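S-adenosylmethionine:2-demethylmenaquinone methyltransferase (Geobacillus kaustophilus, PDB 2PCN) belongs to the RraA-like family of small alpha/beta proteins and forms a three-chain assembly. Local coordinates at residues Asp12-Cys17 with Gly148-Asn153; Gln22-Lys27 with Val107-Thr112; Arg28-Pro33 with Val142-Asp147. All blocks are in the same frame, centred on the assembly; numbering follows the deposited sequence.

Contact 1: Asp12-Cys17 with Gly148-Asn153; sequences DELQVC and GVVVAN
Gln-15 and Val-151 form an antiparallel hydrogen-bonded pair in which each backbone serves the other: Gln-15 N donates to Val-151 O at 3.0 Å and Val-151 N to Gln-15 O at 2.9 Å. Both side chains leave on the same face of the sheet, where CB of Gln-15 lies 4.3 Å from CB of Val-151. On the other face Leu-14 leans across the strand: its CG stands anti to the carbonyl carbon (chi1 -67°), and CD2 rests on Ala-152 CB at 3.6 Å. Val-16 and Val-150 stand side by side and point the same way, CG2 of Val-16 being 4.1 Å from CG1 of Val-150. The last direct bond joins Cys-17 N to Val-149 O at 3.0 Å. Beyond it a water donates to Cys-17 O and accepts from Val-149 N, bridging the backbones. Strand 148-152 pairs along its far edge with strand 141-145, so within the chain strand 14-16 flanks that hairpin on the 148-152 side; Gln-15 and Val-151 pack on strand 134-136, while Val-16 and Val-150 meet Val-115 and Pro-114 of the second subunit.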
ATOM      1  N   ASP A  12      20.356 -13.082  16.424  1.00 28.94           N
ATOM      2  CA  ASP A  12      21.753 -13.329  16.068  1.00 34.90           C
ATOM      3  C   ASP A  12      21.943 -14.394  14.987  1.00 33.32           C
ATOM      4  O   ASP A  12      22.987 -14.443  14.338  1.00 34.73           O
ATOM      5  CB  ASP A  12      22.561 -13.713  17.314  1.00 43.04           C
ATOM      6  CG  ASP A  12      22.057 -14.984  17.973  1.00 49.05           C
ATOM      7  OD1 ASP A  12      21.982 -16.024  17.287  1.00 54.57           O
ATOM      8  OD2 ASP A  12      21.745 -14.944  19.180  1.00 57.74           O
ATOM      9  N   GLU A  13      20.940 -15.245  14.798  1.00 28.86           N
ATOM     10  CA  GLU A  13      21.009 -16.303  13.791  1.00 28.74           C
ATOM     11  C   GLU A  13      20.105 -15.990  12.609  1.00 27.01           C
ATOM     12  O   GLU A  13      19.885 -16.843  11.748  1.00 25.06           O
ATOM     13  CB  GLU A  13      20.563 -17.637  14.385  1.00 30.80           C
ATOM     14  CG  GLU A  13      21.464 -18.200  15.455  1.00 42.23           C
ATOM     15  CD  GLU A  13      20.917 -19.490  16.026  1.00 48.27           C
ATOM     16  OE1 GLU A  13      19.814 -19.454  16.610  1.00 49.29           O
ATOM     17  OE2 GLU A  13      21.583 -20.537  15.885  1.00 54.02           O
ATOM     18  N   LEU A  14      19.582 -14.770  12.564  1.00 17.70           N
ATOM     19  CA  LEU A  14      18.666 -14.394  11.497  1.00 19.41           C
ATOM     20  C   LEU A  14      19.111 -13.272  10.578  1.00 18.61           C
ATOM     21  O   LEU A  14      19.881 -12.390  10.958  1.00 17.38           O
ATOM     22  CB  LEU A  14      17.310 -13.994  12.089  1.00 16.95           C
ATOM     23  CG  LEU A  14      16.428 -15.035  12.774  1.00 17.95           C
ATOM     24  CD1 LEU A  14      15.254 -14.333  13.437  1.00 17.28           C
ATOM     25  CD2 LEU A  14      15.938 -16.050  11.754  1.00 21.01           C
ATOM     26  N   GLN A  15      18.602 -13.336   9.353  1.00 17.66           N
ATOM     27  CA  GLN A  15      18.828 -12.317   8.347  1.00 15.41           C
ATOM     28  C   GLN A  15      17.440 -11.705   8.217  1.00 15.22           C
ATOM     29  O   GLN A  15      16.453 -12.433   8.112  1.00 13.66           O
ATOM     30  CB  GLN A  15      19.237 -12.937   7.013  1.00 17.12           C
ATOM     31  CG  GLN A  15      20.686 -13.369   6.944  1.00 16.47           C
ATOM     32  CD  GLN A  15      21.045 -13.883   5.574  1.00 14.08           C
ATOM     33  OE1 GLN A  15      20.866 -15.063   5.271  1.00 18.41           O
ATOM     34  NE2 GLN A  15      21.536 -12.991   4.723  1.00 11.97           N
ATOM     35  N   VAL A  16      17.358 -10.382   8.244  1.00 13.18           N
ATOM     36  CA  VAL A  16      16.073  -9.705   8.135  1.00 14.34           C
ATOM     37  C   VAL A  16      15.973  -9.000   6.791  1.00 12.71           C
ATOM     38  O   VAL A  16      16.774  -8.120   6.481  1.00 10.73           O
ATOM     39  CB  VAL A  16      15.893  -8.675   9.270  1.00 15.00           C
ATOM     40  CG1 VAL A  16      14.545  -7.986   9.137  1.00 11.53           C
ATOM     41  CG2 VAL A  16      16.001  -9.367  10.620  1.00 21.98           C
ATOM     42  N   CYS A  17      14.990  -9.398   5.987  1.00 11.47           N
ATOM     43  CA  CYS A  17      14.804  -8.799   4.675  1.00 11.18           C
ATOM     44  C   CYS A  17      14.474  -7.315   4.799  1.00 16.38           C
ATOM     45  O   CYS A  17      13.584  -6.922   5.559  1.00 13.35           O
ATOM     46  CB  CYS A  17      13.689  -9.525   3.918  1.00 13.95           C
ATOM     47  SG  CYS A  17      13.546  -9.017   2.189  1.00 13.85           S
ATOM     48  N   GLY A 148       7.021  -8.837   8.397  1.00 12.31           N
ATOM     49  CA  GLY A 148       8.225  -8.918   7.593  1.00  8.64           C
ATOM     50  C   GLY A 148       8.619 -10.329   7.216  1.00 11.21           C
ATOM     51  O   GLY A 148       7.812 -11.257   7.294  1.00  9.59           O
ATOM     52  N   VAL A 149       9.873 -10.484   6.806  1.00  6.88           N
ATOM     53  CA  VAL A 149      10.407 -11.775   6.396  1.00  5.58           C
ATOM     54  C   VAL A 149      11.807 -11.960   6.970  1.00  5.53           C
ATOM     55  O   VAL A 149      12.663 -11.090   6.827  1.00  9.76           O
ATOM     56  CB  VAL A 149      10.490 -11.865   4.856  1.00 11.84           C
ATOM     57  CG1 VAL A 149      11.079 -13.210   4.443  1.00  7.41           C
ATOM     58  CG2 VAL A 149       9.106 -11.665   4.245  1.00  8.66           C
ATOM     59  N   VAL A 150      12.032 -13.096   7.622  1.00  8.56           N
ATOM     60  CA  VAL A 150      13.328 -13.396   8.210  1.00 10.40           C
ATOM     61  C   VAL A 150      13.801 -14.770   7.756  1.00 12.95           C
ATOM     62  O   VAL A 150      12.995 -15.678   7.545  1.00 12.03           O
ATOM     63  CB  VAL A 150      13.274 -13.346   9.753  1.00  9.98           C
ATOM     64  CG1 VAL A 150      12.820 -11.962  10.200  1.00  9.81           C
ATOM     65  CG2 VAL A 150      12.337 -14.418  10.290  1.00 13.31           C
ATOM     66  N   VAL A 151      15.113 -14.912   7.607  1.00 13.85           N
ATOM     67  CA  VAL A 151      15.706 -16.159   7.141  1.00 11.30           C
ATOM     68  C   VAL A 151      16.731 -16.731   8.116  1.00 14.05           C
ATOM     69  O   VAL A 151      17.611 -16.017   8.593  1.00 13.97           O
ATOM     70  CB  VAL A 151      16.403 -15.946   5.782  1.00 11.30           C
ATOM     71  CG1 VAL A 151      17.038 -17.241   5.309  1.00 10.99           C
ATOM     72  CG2 VAL A 151      15.397 -15.430   4.762  1.00 12.11           C
ATOM     73  N   ALA A 152      16.612 -18.025   8.401  1.00 14.44           N
ATOM     74  CA  ALA A 152      17.541 -18.715   9.293  1.00 17.39           C
ATOM     75  C   ALA A 152      18.214 -19.820   8.479  1.00 23.47           C
ATOM     76  O   ALA A 152      17.663 -20.280   7.480  1.00 16.45           O
ATOM     77  CB  ALA A 152      16.790 -19.314  10.478  1.00 20.64           C
ATOM     78  N   ASN A 153      19.402 -20.247   8.892  1.00 25.62           N
ATOM     79  CA  ASN A 153      20.103 -21.290   8.153  1.00 33.17           C
ATOM     80  C   ASN A 153      19.636 -22.697   8.506  1.00 36.76           C
ATOM     81  O   ASN A 153      20.206 -23.685   8.041  1.00 41.15           O
ATOM     82  CB  ASN A 153      21.614 -21.166   8.363  1.00 44.49           C
ATOM     83  CG  ASN A 153      22.209 -19.982   7.622  1.00 53.72           C
ATOM     84  OD1 ASN A 153      23.410 -19.727   7.698  1.00 61.69           O
ATOM     85  ND2 ASN A 153      21.366 -19.254   6.894  1.00 59.89           N
TER
HETATM   86  O   HOH W   1      11.218  -7.751   6.598  1.00 11.22           O

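Contact 2: Gln22-Lys27 with Val107-Thr112; sequences QSYGGK and VMAIGT
Val-107 O receives two donors from the chain leaving strand 22-23: Tyr-24 N at 2.7 Å, in a nearly straight bond (172° at the hydrogen), and Gly-25 N at 3.5 Å, which is weak. This is the end of a short antiparallel pairing that adds strand 22-23 beside strand 106-109 of the large mixed sheet. Gln-22 and Ala-109 make its hydrogen-bonded pair, with Gln-22 N reaching Ala-109 O at 2.8 Å and Ala-109 N returning to Gln-22 O at 3.1 Å.

Tyr-24 supplies much of the side-chain contact. Its CG is anti to the carbonyl carbon (chi1 -64°), and the side chain runs beside 107-112, past the corner at Ile-110, to Gly-111 and Thr-112, which belong to a different, parallel sheet. Ala-109 CB comes to the ring edge, near its plane, 3.8 Å from CE2. Farther out, Tyr-24 OH lies 3.2 Å from Gly-111 CA. Thr-112 crosses the tyrosine obliquely and sets CG2 3.7 Å from CE1, while its OG1 is hydrogen-bonded to Asp-147 O of the third subunit. Ile-94 and Ser-97 also pack on Tyr-24.

Where the strands separate, a water links the turn to strand 106-109. It is hydrogen-bonded to Ser-23 OG, accepts from Val-107 N and weakly from Gly-25 N, and donates to Lys-27 O at 2.6 Å.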
ATOM      1  N   GLN A  22       4.433  -6.857  -0.641  1.00 10.45           N
ATOM      2  CA  GLN A  22       2.990  -6.704  -0.594  1.00 10.33           C
ATOM      3  C   GLN A  22       2.554  -8.158  -0.452  1.00 13.78           C
ATOM      4  O   GLN A  22       3.151  -9.035  -1.076  1.00 10.91           O
ATOM      5  CB  GLN A  22       2.447  -6.137  -1.908  1.00 10.79           C
ATOM      6  CG  GLN A  22       2.992  -4.770  -2.283  1.00 24.75           C
ATOM      7  CD  GLN A  22       2.802  -3.753  -1.180  1.00 29.42           C
ATOM      8  OE1 GLN A  22       1.695  -3.569  -0.674  1.00 34.88           O
ATOM      9  NE2 GLN A  22       3.884  -3.082  -0.801  1.00 36.33           N
ATOM     10  N   SER A  23       1.542  -8.420   0.371  1.00 11.69           N
ATOM     11  CA  SER A  23       1.055  -9.787   0.568  1.00 11.87           C
ATOM     12  C   SER A  23      -0.178  -9.993  -0.307  1.00 13.35           C
ATOM     13  O   SER A  23      -1.160  -9.265  -0.178  1.00 12.65           O
ATOM     14  CB  SER A  23       0.704 -10.015   2.038  1.00 15.51           C
ATOM     15  OG  SER A  23       0.406 -11.378   2.281  1.00 21.07           O
ATOM     16  N   TYR A  24      -0.128 -10.996  -1.182  1.00  7.22           N
ATOM     17  CA  TYR A  24      -1.225 -11.265  -2.110  1.00 10.14           C
ATOM     18  C   TYR A  24      -2.013 -12.557  -1.899  1.00  9.96           C
ATOM     19  O   TYR A  24      -3.126 -12.683  -2.399  1.00  9.98           O
ATOM     20  CB  TYR A  24      -0.686 -11.269  -3.541  1.00  7.75           C
ATOM     21  CG  TYR A  24      -0.128  -9.949  -4.003  1.00 11.03           C
ATOM     22  CD1 TYR A  24      -0.974  -8.884  -4.323  1.00 14.60           C
ATOM     23  CD2 TYR A  24       1.247  -9.758  -4.121  1.00  8.10           C
ATOM     24  CE1 TYR A  24      -0.460  -7.658  -4.752  1.00 15.54           C
ATOM     25  CE2 TYR A  24       1.769  -8.538  -4.547  1.00 17.49           C
ATOM     26  CZ  TYR A  24       0.911  -7.494  -4.860  1.00 17.45           C
ATOM     27  OH  TYR A  24       1.429  -6.287  -5.269  1.00 15.53           O
ATOM     28  N   GLY A  25      -1.444 -13.513  -1.172  1.00 11.81           N
ATOM     29  CA  GLY A  25      -2.133 -14.776  -0.969  1.00  7.78           C
ATOM     30  C   GLY A  25      -3.158 -14.790   0.147  1.00 13.18           C
ATOM     31  O   GLY A  25      -3.237 -13.855   0.945  1.00 10.70           O
ATOM     32  N   GLY A  26      -3.948 -15.860   0.193  1.00 10.52           N
ATOM     33  CA  GLY A  26      -4.960 -15.996   1.226  1.00 14.04           C
ATOM     34  C   GLY A  26      -4.334 -16.165   2.598  1.00 16.66           C
ATOM     35  O   GLY A  26      -4.977 -15.929   3.621  1.00 16.71           O
ATOM     36  N   LYS A  27      -3.075 -16.595   2.618  1.00 14.26           N
ATOM     37  CA  LYS A  27      -2.343 -16.779   3.865  1.00 20.17           C
ATOM     38  C   LYS A  27      -1.386 -15.610   4.045  1.00 15.45           C
ATOM     39  O   LYS A  27      -0.585 -15.311   3.161  1.00 14.58           O
ATOM     40  CB  LYS A  27      -1.553 -18.093   3.841  1.00 21.84           C
ATOM     41  CG  LYS A  27      -2.424 -19.332   3.931  1.00 33.06           C
ATOM     42  CD  LYS A  27      -3.189 -19.349   5.245  1.00 40.28           C
ATOM     43  CE  LYS A  27      -4.256 -20.423   5.255  1.00 48.31           C
ATOM     44  NZ  LYS A  27      -5.015 -20.442   6.539  1.00 49.03           N
ATOM     45  N   VAL A 107       1.821 -15.576  -0.711  1.00  8.70           N
ATOM     46  CA  VAL A 107       2.411 -15.005  -1.916  1.00 11.64           C
ATOM     47  C   VAL A 107       2.806 -13.560  -1.641  1.00 10.99           C
ATOM     48  O   VAL A 107       1.949 -12.713  -1.387  1.00 10.40           O
ATOM     49  CB  VAL A 107       1.437 -15.009  -3.122  1.00 12.88           C
ATOM     50  CG1 VAL A 107       2.115 -14.355  -4.330  1.00  6.17           C
ATOM     51  CG2 VAL A 107       1.019 -16.429  -3.468  1.00 10.17           C
ATOM     52  N   MET A 108       4.108 -13.293  -1.672  1.00  9.18           N
ATOM     53  CA  MET A 108       4.625 -11.945  -1.459  1.00  9.37           C
ATOM     54  C   MET A 108       5.390 -11.520  -2.702  1.00 10.44           C
ATOM     55  O   MET A 108       6.156 -12.304  -3.269  1.00 10.94           O
ATOM     56  CB  MET A 108       5.566 -11.896  -0.249  1.00  9.38           C
ATOM     57  CG  MET A 108       4.897 -12.166   1.085  1.00 14.25           C
ATOM     58  SD  MET A 108       6.067 -11.965   2.437  1.00 16.60           S
ATOM     59  CE  MET A 108       5.021 -11.239   3.698  1.00 21.05           C
ATOM     60  N   ALA A 109       5.180 -10.276  -3.119  1.00 10.46           N
ATOM     61  CA  ALA A 109       5.841  -9.734  -4.303  1.00  8.25           C
ATOM     62  C   ALA A 109       5.914  -8.219  -4.143  1.00  9.46           C
ATOM     63  O   ALA A 109       5.319  -7.664  -3.217  1.00  8.65           O
ATOM     64  CB  ALA A 109       5.047 -10.101  -5.545  1.00  7.84           C
ATOM     65  N   ILE A 110       6.629  -7.538  -5.032  1.00  7.24           N
ATOM     66  CA  ILE A 110       6.735  -6.087  -4.899  1.00  7.08           C
ATOM     67  C   ILE A 110       5.678  -5.322  -5.679  1.00 13.29           C
ATOM     68  O   ILE A 110       5.577  -4.099  -5.560  1.00 12.72           O
ATOM     69  CB  ILE A 110       8.133  -5.572  -5.315  1.00  9.89           C
ATOM     70  CG1 ILE A 110       8.385  -5.846  -6.798  1.00 16.13           C
ATOM     71  CG2 ILE A 110       9.197  -6.239  -4.452  1.00 11.73           C
ATOM     72  CD1 ILE A 110       9.626  -5.164  -7.340  1.00 21.10           C
ATOM     73  N   GLY A 111       4.880  -6.036  -6.468  1.00 10.54           N
ATOM     74  CA  GLY A 111       3.842  -5.371  -7.231  1.00  9.14           C
ATOM     75  C   GLY A 111       3.134  -6.295  -8.198  1.00 11.66           C
ATOM     76  O   GLY A 111       3.390  -7.497  -8.221  1.00 10.20           O
ATOM     77  N   THR A 112       2.228  -5.730  -8.989  1.00 10.49           N
ATOM     78  CA  THR A 112       1.486  -6.501  -9.974  1.00 11.10           C
ATOM     79  C   THR A 112       1.780  -5.956 -11.362  1.00 13.51           C
ATOM     80  O   THR A 112       2.117  -4.785 -11.520  1.00 11.77           O
ATOM     81  CB  THR A 112      -0.039  -6.421  -9.740  1.00 11.39           C
ATOM     82  OG1 THR A 112      -0.472  -5.055  -9.835  1.00 11.42           O
ATOM     83  CG2 THR A 112      -0.399  -6.979  -8.366  1.00 14.79           C
TER
HETATM   84  O   HOH W   2       0.323 -13.867   1.254  1.00  9.96           O

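Contact 3: Arg28-Pro33 with Val142-Asp147; sequences RMFSGP and VYADAD
An antiparallel ladder joins strand 30-38 to strand 141-145 in the mixed sheet, with Phe-30 opposite Ala-144 and Gly-32 opposite Val-142 as hydrogen-bonded pairs. Ala-144 N donates to Phe-30 O at 2.8 Å, and Phe-30 N returns a bond to Ala-144 O. At the second pair Gly-32 N binds Val-142 O at 3.0 Å, and Val-142 N completes the exchange with Gly-32 O.

Phe-30 CG sits between the backbone N and the carbonyl carbon (chi1 60°), and the ring beyond it receives Ala-144 CB over one face, toward the rim, in a CH-pi contact 4.0 Å from the ring centroid and 17° off its normal. On the opposite face of the sheet, Ser-31 CB lies 3.4 Å from Tyr-143 CD1, approaching that ring obliquely; the Tyr-143 hydroxyl is hydrogen-bonded to Leu-156 N. Met-29 and Asp-145 run side by side, and the methyl CE of Met-29 is 3.8 Å from Asp-145 CB.

Asp-145 OD1 is gripped by Asp-147 N at 2.9 Å, from above the carboxylate plane, and also by Thr-3 OG1 and Gly-148 N. Asp-147 in turn bonds Asp-96 N and Ser-97 OG of the second subunit. The ladder thus gives way to an Asx turn, placed at the tight connection of the beta hairpin formed by strands 141-145 and 148-152.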
ATOM      1  N   ARG A  28      -1.470 -14.951   5.193  1.00 13.58           N
ATOM      2  CA  ARG A  28      -0.610 -13.812   5.473  1.00 14.73           C
ATOM      3  C   ARG A  28       0.645 -14.258   6.208  1.00 15.31           C
ATOM      4  O   ARG A  28       1.660 -13.565   6.208  1.00 17.08           O
ATOM      5  CB  ARG A  28      -1.389 -12.781   6.291  1.00 20.54           C
ATOM      6  CG  ARG A  28      -2.683 -12.368   5.600  1.00 33.18           C
ATOM      7  CD  ARG A  28      -3.504 -11.379   6.408  1.00 44.62           C
ATOM      8  NE  ARG A  28      -4.762 -11.063   5.731  1.00 53.66           N
ATOM      9  CZ  ARG A  28      -5.675 -10.215   6.194  1.00 57.73           C
ATOM     10  NH1 ARG A  28      -5.480  -9.585   7.345  1.00 60.19           N
ATOM     11  NH2 ARG A  28      -6.787  -9.998   5.505  1.00 57.66           N
ATOM     12  N   MET A  29       0.572 -15.435   6.818  1.00 11.06           N
ATOM     13  CA  MET A  29       1.702 -15.989   7.549  1.00  7.75           C
ATOM     14  C   MET A  29       2.064 -17.357   6.976  1.00 10.29           C
ATOM     15  O   MET A  29       1.198 -18.213   6.810  1.00  9.95           O
ATOM     16  CB  MET A  29       1.346 -16.126   9.029  1.00 11.43           C
ATOM     17  CG  MET A  29       2.428 -16.757   9.874  1.00 19.13           C
ATOM     18  SD  MET A  29       1.920 -16.909  11.597  1.00 28.03           S
ATOM     19  CE  MET A  29       2.320 -15.272  12.210  1.00 18.72           C
ATOM     20  N   PHE A  30       3.339 -17.553   6.660  1.00  9.21           N
ATOM     21  CA  PHE A  30       3.792 -18.827   6.117  1.00 11.72           C
ATOM     22  C   PHE A  30       5.295 -18.975   6.296  1.00 12.54           C
ATOM     23  O   PHE A  30       6.011 -17.983   6.445  1.00  8.78           O
ATOM     24  CB  PHE A  30       3.398 -18.955   4.633  1.00 11.59           C
ATOM     25  CG  PHE A  30       3.970 -17.882   3.747  1.00 11.99           C
ATOM     26  CD1 PHE A  30       5.111 -18.124   2.987  1.00 11.96           C
ATOM     27  CD2 PHE A  30       3.363 -16.634   3.664  1.00 10.41           C
ATOM     28  CE1 PHE A  30       5.639 -17.136   2.152  1.00 14.07           C
ATOM     29  CE2 PHE A  30       3.879 -15.638   2.836  1.00 13.54           C
ATOM     30  CZ  PHE A  30       5.023 -15.891   2.076  1.00 10.97           C
ATOM     31  N   SER A  31       5.770 -20.217   6.306  1.00 10.72           N
ATOM     32  CA  SER A  31       7.189 -20.476   6.491  1.00 12.91           C
ATOM     33  C   SER A  31       7.547 -21.884   6.036  1.00 11.90           C
ATOM     34  O   SER A  31       6.670 -22.716   5.808  1.00 13.52           O
ATOM     35  CB  SER A  31       7.560 -20.309   7.967  1.00 10.28           C
ATOM     36  OG  SER A  31       6.901 -21.286   8.761  1.00 15.42           O
ATOM     37  N   GLY A  32       8.844 -22.146   5.911  1.00 12.05           N
ATOM     38  CA  GLY A  32       9.290 -23.456   5.483  1.00 13.06           C
ATOM     39  C   GLY A  32      10.650 -23.409   4.813  1.00 13.26           C
ATOM     40  O   GLY A  32      11.223 -22.332   4.643  1.00 12.51           O
ATOM     41  N   PRO A  33      11.191 -24.570   4.415  1.00 11.27           N
ATOM     42  CA  PRO A  33      12.497 -24.660   3.758  1.00 10.48           C
ATOM     43  C   PRO A  33      12.490 -23.934   2.421  1.00 10.38           C
ATOM     44  O   PRO A  33      11.533 -24.024   1.656  1.00 12.55           O
ATOM     45  CB  PRO A  33      12.701 -26.165   3.608  1.00 11.38           C
ATOM     46  CG  PRO A  33      11.311 -26.656   3.388  1.00 14.83           C
ATOM     47  CD  PRO A  33      10.519 -25.881   4.427  1.00 11.91           C
ATOM     48  N   VAL A 142      12.768 -19.930   5.788  1.00  8.96           N
ATOM     49  CA  VAL A 142      12.222 -18.582   5.754  1.00  8.95           C
ATOM     50  C   VAL A 142      10.891 -18.505   6.497  1.00 10.48           C
ATOM     51  O   VAL A 142      10.061 -19.410   6.416  1.00 13.40           O
ATOM     52  CB  VAL A 142      12.039 -18.091   4.294  1.00 11.68           C
ATOM     53  CG1 VAL A 142      11.062 -18.993   3.552  1.00  5.81           C
ATOM     54  CG2 VAL A 142      11.562 -16.647   4.285  1.00 10.42           C
ATOM     55  N   TYR A 143      10.705 -17.419   7.234  1.00 10.08           N
ATOM     56  CA  TYR A 143       9.485 -17.197   7.999  1.00 10.38           C
ATOM     57  C   TYR A 143       8.929 -15.854   7.555  1.00  9.67           C
ATOM     58  O   TYR A 143       9.647 -14.853   7.540  1.00  8.82           O
ATOM     59  CB  TYR A 143       9.801 -17.158   9.494  1.00 12.58           C
ATOM     60  CG  TYR A 143      10.470 -18.415  10.004  1.00 11.25           C
ATOM     61  CD1 TYR A 143       9.716 -19.513  10.413  1.00 13.00           C
ATOM     62  CD2 TYR A 143      11.858 -18.517  10.043  1.00 14.50           C
ATOM     63  CE1 TYR A 143      10.332 -20.687  10.851  1.00 19.07           C
ATOM     64  CE2 TYR A 143      12.484 -19.683  10.478  1.00 17.45           C
ATOM     65  CZ  TYR A 143      11.716 -20.764  10.880  1.00 22.98           C
ATOM     66  OH  TYR A 143      12.337 -21.915  11.316  1.00 23.90           O
ATOM     67  N   ALA A 144       7.659 -15.833   7.178  1.00  8.95           N
ATOM     68  CA  ALA A 144       7.048 -14.596   6.731  1.00 10.84           C
ATOM     69  C   ALA A 144       5.692 -14.341   7.365  1.00 11.41           C
ATOM     70  O   ALA A 144       4.950 -15.271   7.684  1.00 10.30           O
ATOM     71  CB  ALA A 144       6.913 -14.606   5.212  1.00 11.41           C
ATOM     72  N   ASP A 145       5.382 -13.066   7.557  1.00  7.56           N
ATOM     73  CA  ASP A 145       4.092 -12.675   8.100  1.00 11.13           C
ATOM     74  C   ASP A 145       3.850 -11.199   7.828  1.00 12.12           C
ATOM     75  O   ASP A 145       4.602 -10.568   7.082  1.00  9.41           O
ATOM     76  CB  ASP A 145       3.976 -13.005   9.602  1.00  6.31           C
ATOM     77  CG  ASP A 145       4.863 -12.144  10.478  1.00 10.42           C
ATOM     78  OD1 ASP A 145       5.524 -11.220   9.962  1.00  9.89           O
ATOM     79  OD2 ASP A 145       4.887 -12.398  11.702  1.00 12.53           O
ATOM     80  N   ALA A 146       2.794 -10.658   8.420  1.00  8.90           N
ATOM     81  CA  ALA A 146       2.425  -9.261   8.223  1.00 14.26           C
ATOM     82  C   ALA A 146       3.497  -8.238   8.598  1.00 13.94           C
ATOM     83  O   ALA A 146       3.472  -7.111   8.100  1.00 11.17           O
ATOM     84  CB  ALA A 146       1.134  -8.961   8.988  1.00 11.77           C
ATOM     85  N   ASP A 147       4.432  -8.615   9.465  1.00 10.04           N
ATOM     86  CA  ASP A 147       5.477  -7.679   9.885  1.00  7.75           C
ATOM     87  C   ASP A 147       6.753  -7.713   9.050  1.00  9.70           C
ATOM     88  O   ASP A 147       7.489  -6.729   8.999  1.00 10.26           O
ATOM     89  CB  ASP A 147       5.833  -7.905  11.355  1.00  8.22           C
ATOM     90  CG  ASP A 147       4.677  -7.596  12.280  1.00 13.43           C
ATOM     91  OD1 ASP A 147       3.951  -6.618  12.007  1.00 10.37           O
ATOM     92  OD2 ASP A 147       4.501  -8.318  13.282  1.00 11.00           O
TER

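How the contacts relate
From the N terminus, strand 14-16 comes first and pairs with strand 148-152, so contact 1 closes the longest loop, 130 residues, and encloses the other two. Strand 22-23 and strand 30-38 follow in turn; the former finds its partner in 107-112, the latter meets 142-147 later still, so contacts 2 and 3 alternate along the chain and cross. All three reach the mixed sheet. Contacts 1 and 3 share the hairpin of strands 141-145 and 148-152, where Val-149 packs on Val-142. Met-108 of contact 2 touches both others, with SD 3.5 Å from Val-149 CG2 and CG 3.9 Å from Phe-30 CZ, bringing strand 106-109 against strands 30-38 and 148-152.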